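Local structure of 2-oxoglutarate dehydrogenase E3 component (Thermus thermophilus, 2YQU) at residues G175-L180 with S338-H343. The protein probably catalyses the NAD(+)-dependent reoxidation of protein-bound dihydrolipoyl groups as an FAD-containing lipoamide dehydrogenase. Sequence-based numbering, arbitrary orientation.
With FAD (flavin-adenine dinucleotide), chain D.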
ATOM      1  N   GLY A 175      -3.517 -26.845  -2.199  1.00 15.76           N
ATOM      2  CA  GLY A 175      -3.188 -25.642  -2.943  1.00 15.66           C
ATOM      3  C   GLY A 175      -3.883 -24.403  -2.402  1.00 15.56           C
ATOM      4  O   GLY A 175      -4.161 -23.483  -3.148  1.00 15.17           O
ATOM      5  N   GLY A 176      -4.153 -24.382  -1.101  1.00 15.73           N
ATOM      6  CA  GLY A 176      -4.734 -23.220  -0.457  1.00 15.67           C
ATOM      7  C   GLY A 176      -3.683 -22.200  -0.066  1.00 15.66           C
ATOM      8  O   GLY A 176      -2.500 -22.366  -0.340  1.00 15.45           O
ATOM      9  N   VAL A 177      -4.122 -21.139   0.595  1.00 15.44           N
ATOM     10  CA  VAL A 177      -3.242 -20.028   0.938  1.00 15.83           C
ATOM     11  C   VAL A 177      -2.052 -20.460   1.789  1.00 15.78           C
ATOM     12  O   VAL A 177      -0.916 -20.151   1.463  1.00 15.84           O
ATOM     13  CB  VAL A 177      -4.012 -18.907   1.668  1.00 15.97           C
ATOM     14  CG1 VAL A 177      -3.054 -17.802   2.116  1.00 16.63           C
ATOM     15  CG2 VAL A 177      -5.119 -18.338   0.763  1.00 16.12           C
ATOM     16  N   ILE A 178      -2.310 -21.195   2.866  1.00 15.85           N
ATOM     17  CA  ILE A 178      -1.255 -21.518   3.815  1.00 16.62           C
ATOM     18  C   ILE A 178      -0.137 -22.333   3.169  1.00 16.50           C
ATOM     19  O   ILE A 178       1.030 -22.023   3.357  1.00 16.92           O
ATOM     20  CB  ILE A 178      -1.826 -22.243   5.050  1.00 16.71           C
ATOM     21  CG1 ILE A 178      -2.723 -21.283   5.841  1.00 17.81           C
ATOM     22  CG2 ILE A 178      -0.701 -22.765   5.937  1.00 17.47           C
ATOM     23  CD1 ILE A 178      -3.636 -21.963   6.823  1.00 18.93           C
ATOM     24  N   GLY A 179      -0.496 -23.362   2.411  1.00 16.77           N
ATOM     25  CA  GLY A 179       0.496 -24.251   1.824  1.00 16.71           C
ATOM     26  C   GLY A 179       1.289 -23.587   0.724  1.00 16.89           C
ATOM     27  O   GLY A 179       2.479 -23.833   0.583  1.00 16.81           O
ATOM     28  N   LEU A 180       0.626 -22.731  -0.042  1.00 16.86           N
ATOM     29  CA  LEU A 180       1.261 -22.012  -1.137  1.00 17.09           C
ATOM     30  C   LEU A 180       2.285 -21.022  -0.596  1.00 16.35           C
ATOM     31  O   LEU A 180       3.411 -20.944  -1.088  1.00 15.29           O
ATOM     32  CB  LEU A 180       0.196 -21.285  -1.954  1.00 17.81           C
ATOM     33  CG  LEU A 180       0.569 -20.798  -3.346  1.00 20.49           C
ATOM     34  CD1 LEU A 180       1.195 -21.908  -4.199  1.00 21.33           C
ATOM     35  CD2 LEU A 180      -0.681 -20.228  -4.007  1.00 23.14           C
ATOM     36  N   SER A 338      -9.230 -10.856   1.633  1.00 15.41           N
ATOM     37  CA  SER A 338      -8.467 -12.080   1.789  1.00 15.36           C
ATOM     38  C   SER A 338      -7.227 -11.927   0.918  1.00 14.99           C
ATOM     39  O   SER A 338      -7.333 -11.624  -0.270  1.00 15.28           O
ATOM     40  CB  SER A 338      -9.301 -13.288   1.373  1.00 15.56           C
ATOM     41  OG  SER A 338      -8.541 -14.479   1.484  1.00 16.73           O
ATOM     42  N   VAL A 339      -6.058 -12.115   1.516  1.00 14.70           N
ATOM     43  CA  VAL A 339      -4.785 -11.812   0.860  1.00 14.55           C
ATOM     44  C   VAL A 339      -3.812 -12.979   0.984  1.00 14.32           C
ATOM     45  O   VAL A 339      -3.787 -13.665   1.997  1.00 15.11           O
ATOM     46  CB  VAL A 339      -4.131 -10.545   1.473  1.00 14.65           C
ATOM     47  CG1 VAL A 339      -2.902 -10.110   0.674  1.00 14.05           C
ATOM     48  CG2 VAL A 339      -5.147  -9.418   1.560  1.00 14.63           C
ATOM     49  N   VAL A 340      -3.018 -13.183  -0.059  1.00 13.68           N
ATOM     50  CA  VAL A 340      -1.932 -14.145  -0.069  1.00 13.42           C
ATOM     51  C   VAL A 340      -0.636 -13.348  -0.144  1.00 13.68           C
ATOM     52  O   VAL A 340      -0.460 -12.545  -1.061  1.00 13.51           O
ATOM     53  CB  VAL A 340      -2.024 -15.073  -1.296  1.00 13.37           C
ATOM     54  CG1 VAL A 340      -0.949 -16.153  -1.237  1.00 13.19           C
ATOM     55  CG2 VAL A 340      -3.431 -15.680  -1.420  1.00 13.71           C
ATOM     56  N   TYR A 341       0.272 -13.573   0.801  1.00 13.87           N
ATOM     57  CA  TYR A 341       1.432 -12.685   1.003  1.00 14.17           C
ATOM     58  C   TYR A 341       2.716 -13.186   0.327  1.00 14.83           C
ATOM     59  O   TYR A 341       3.834 -12.977   0.807  1.00 15.32           O
ATOM     60  CB  TYR A 341       1.624 -12.433   2.490  1.00 13.86           C
ATOM     61  CG  TYR A 341       0.476 -11.624   3.039  1.00 14.25           C
ATOM     62  CD1 TYR A 341      -0.505 -12.208   3.829  1.00 13.98           C
ATOM     63  CD2 TYR A 341       0.330 -10.288   2.692  1.00 14.39           C
ATOM     64  CE1 TYR A 341      -1.584 -11.457   4.305  1.00 14.50           C
ATOM     65  CE2 TYR A 341      -0.740  -9.542   3.158  1.00 14.66           C
ATOM     66  CZ  TYR A 341      -1.677 -10.127   3.977  1.00 13.38           C
ATOM     67  OH  TYR A 341      -2.732  -9.360   4.413  1.00 14.55           O
ATOM     68  N   THR A 342       2.518 -13.823  -0.815  1.00 15.25           N
ATOM     69  CA  THR A 342       3.580 -14.128  -1.757  1.00 15.55           C
ATOM     70  C   THR A 342       3.977 -12.837  -2.479  1.00 16.02           C
ATOM     71  O   THR A 342       3.466 -11.762  -2.186  1.00 16.41           O
ATOM     72  CB  THR A 342       3.073 -15.179  -2.772  1.00 15.47           C
ATOM     73  OG1 THR A 342       1.779 -14.794  -3.253  1.00 14.95           O
ATOM     74  CG2 THR A 342       2.837 -16.549  -2.102  1.00 15.21           C
ATOM     75  N   HIS A 343       4.926 -12.939  -3.392  1.00 16.59           N
ATOM     76  CA  HIS A 343       5.226 -11.859  -4.329  1.00 17.12           C
ATOM     77  C   HIS A 343       5.149 -12.470  -5.720  1.00 17.16           C
ATOM     78  O   HIS A 343       5.960 -13.326  -6.055  1.00 17.75           O
ATOM     79  CB  HIS A 343       6.607 -11.253  -4.072  1.00 17.51           C
ATOM     80  CG  HIS A 343       6.971 -10.157  -5.028  1.00 19.99           C
ATOM     81  ND1 HIS A 343       6.986  -8.826  -4.666  1.00 24.09           N
ATOM     82  CD2 HIS A 343       7.325 -10.195  -6.333  1.00 23.05           C
ATOM     83  CE1 HIS A 343       7.337  -8.093  -5.709  1.00 24.77           C
ATOM     84  NE2 HIS A 343       7.548  -8.900  -6.733  1.00 22.73           N
TER
HETATM   85  PA  FAD D1601      -7.083 -18.959  17.036  1.00 14.89           P
HETATM   86  O1A FAD D1601      -6.762 -20.320  16.542  1.00 14.95           O
HETATM   87  O2A FAD D1601      -6.105 -17.887  16.537  1.00 16.29           O
HETATM   88  O5B FAD D1601      -7.152 -18.991  18.634  1.00 16.44           O
HETATM   89  C5B FAD D1601      -7.816 -20.047  19.283  1.00 15.84           C
HETATM   90  C4B FAD D1601      -7.138 -20.243  20.622  1.00 16.54           C
HETATM   91  O4B FAD D1601      -8.009 -20.988  21.449  1.00 15.82           O
HETATM   92  C3B FAD D1601      -5.837 -21.036  20.520  1.00 16.43           C
HETATM   93  O3B FAD D1601      -4.767 -20.284  21.048  1.00 18.40           O
HETATM   94  C2B FAD D1601      -6.085 -22.284  21.345  1.00 17.07           C
HETATM   95  O2B FAD D1601      -4.948 -22.659  22.090  1.00 17.80           O
HETATM   96  C1B FAD D1601      -7.239 -21.867  22.240  1.00 16.43           C
HETATM   97  N9A FAD D1601      -8.153 -22.919  22.696  1.00 15.67           N
HETATM   98  C8A FAD D1601      -8.866 -23.815  21.941  1.00 16.35           C
HETATM   99  N7A FAD D1601      -9.630 -24.560  22.760  1.00 15.77           N
HETATM  100  C5A FAD D1601      -9.415 -24.152  24.033  1.00 15.76           C
HETATM  101  C6A FAD D1601      -9.924 -24.564  25.261  1.00 16.54           C
HETATM  102  N6A FAD D1601     -10.920 -25.441  25.365  1.00 17.13           N
HETATM  103  N1A FAD D1601      -9.487 -23.913  26.385  1.00 16.57           N
HETATM  104  C2A FAD D1601      -8.578 -22.885  26.343  1.00 17.84           C
HETATM  105  N3A FAD D1601      -8.085 -22.478  25.122  1.00 17.71           N
HETATM  106  C4A FAD D1601      -8.496 -23.115  24.001  1.00 17.23           C
HETATM  107  N1  FAD D1601      -5.028 -15.336   8.728  1.00 13.87           N
HETATM  108  C2  FAD D1601      -4.984 -14.067   8.191  1.00 15.26           C
HETATM  109  O2  FAD D1601      -5.956 -13.309   8.263  1.00 15.30           O
HETATM  110  N3  FAD D1601      -3.844 -13.637   7.561  1.00 14.21           N
HETATM  111  C4  FAD D1601      -2.747 -14.462   7.453  1.00 14.06           C
HETATM  112  O4  FAD D1601      -1.707 -13.956   7.065  1.00 14.73           O
HETATM  113  C4X FAD D1601      -2.769 -15.746   7.996  1.00 14.85           C
HETATM  114  N5  FAD D1601      -1.669 -16.582   7.894  1.00 15.70           N
HETATM  115  C5X FAD D1601      -1.729 -17.857   8.453  1.00 16.28           C
HETATM  116  C6  FAD D1601      -0.618 -18.698   8.346  1.00 14.37           C
HETATM  117  C7  FAD D1601      -0.659 -19.986   8.900  1.00 15.29           C
HETATM  118  C7M FAD D1601       0.591 -20.824   8.857  1.00 13.13           C
HETATM  119  C8  FAD D1601      -1.803 -20.424   9.559  1.00 15.42           C
HETATM  120  C8M FAD D1601      -1.776 -21.653  10.431  1.00 15.38           C
HETATM  121  C9  FAD D1601      -2.913 -19.583   9.661  1.00 16.03           C
HETATM  122  C9A FAD D1601      -2.885 -18.299   9.101  1.00 15.87           C
HETATM  123  N10 FAD D1601      -3.995 -17.455   9.186  1.00 15.97           N
HETATM  124  C10 FAD D1601      -3.926 -16.184   8.636  1.00 13.75           C
HETATM  125  C1' FAD D1601      -5.314 -17.907   9.760  1.00 16.19           C
HETATM  126  C2' FAD D1601      -5.413 -17.384  11.196  1.00 16.14           C
HETATM  127  O2' FAD D1601      -4.339 -17.876  11.983  1.00 15.73           O
HETATM  128  C3' FAD D1601      -6.759 -17.705  11.837  1.00 16.03           C
HETATM  129  O3' FAD D1601      -7.805 -17.285  10.982  1.00 13.27           O
HETATM  130  C4' FAD D1601      -6.915 -16.984  13.171  1.00 14.91           C
HETATM  131  O4' FAD D1601      -5.884 -17.356  14.054  1.00 15.50           O
HETATM  132  C5' FAD D1601      -8.294 -17.263  13.779  1.00 15.94           C
HETATM  133  O5' FAD D1601      -8.398 -16.657  15.048  1.00 15.96           O
HETATM  134  P   FAD D1601      -9.325 -17.307  16.190  1.00 14.53           P
HETATM  135  O1P FAD D1601      -9.334 -16.403  17.379  1.00 15.86           O
HETATM  136  O2P FAD D1601     -10.685 -17.699  15.641  1.00 16.19           O
HETATM  137  O3P FAD D1601      -8.615 -18.694  16.611  1.00 15.22           O
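Val-177, in the first turn of helix 177-188, faces Val-340 at the end of strand 338-340, their CA atoms 6.1 Å apart. Gly-176 holds the N-cap position, and its O accepts a hydrogen bond from Leu-180 N. No hydrogen bond joins the segments; the contact is mainly aliphatic. The valine side chains cross obliquely, and CG2 of Val-340 approaches both methyls of Val-177, 3.8 Å from CG2 and 4.1 Å from CG1. Val-177 has CG1 anti to its backbone N (chi1 176°), which turns this methyl toward the strand, 4.2 Å from Val-339 O. Gly-176 and Gly-179 fit a GxGxxG motif of Rossmann type, consistent with an NAD(+) site, and the contact joins the nucleotide-binding fold to the strand that is outermost, within this chain, in the dimerisation domain's antiparallel sheet. Val-177, Ile-178 and Val-339 bind NAD(+) when it is present, and Glu-181, another NAD(+) ligand, accepts a hydrogen bond from Tyr-341 N. Ile-178 turns from the strand to the flavin, with CD1 3.6 Å from FAD C8 and CG2 3.7 Å from the methyl C7M. Exchanging Ile-178 for an alanine would probably leave a gap beside the dimethylbenzene end of the flavin, since CG2 and CD1 would be gone. At the pyrimidine end, CE1 of Tyr-341 comes 3.7 Å from FAD O4, while Val-339 CG1 sits above one face of the tyrosine ring, offset toward its rim.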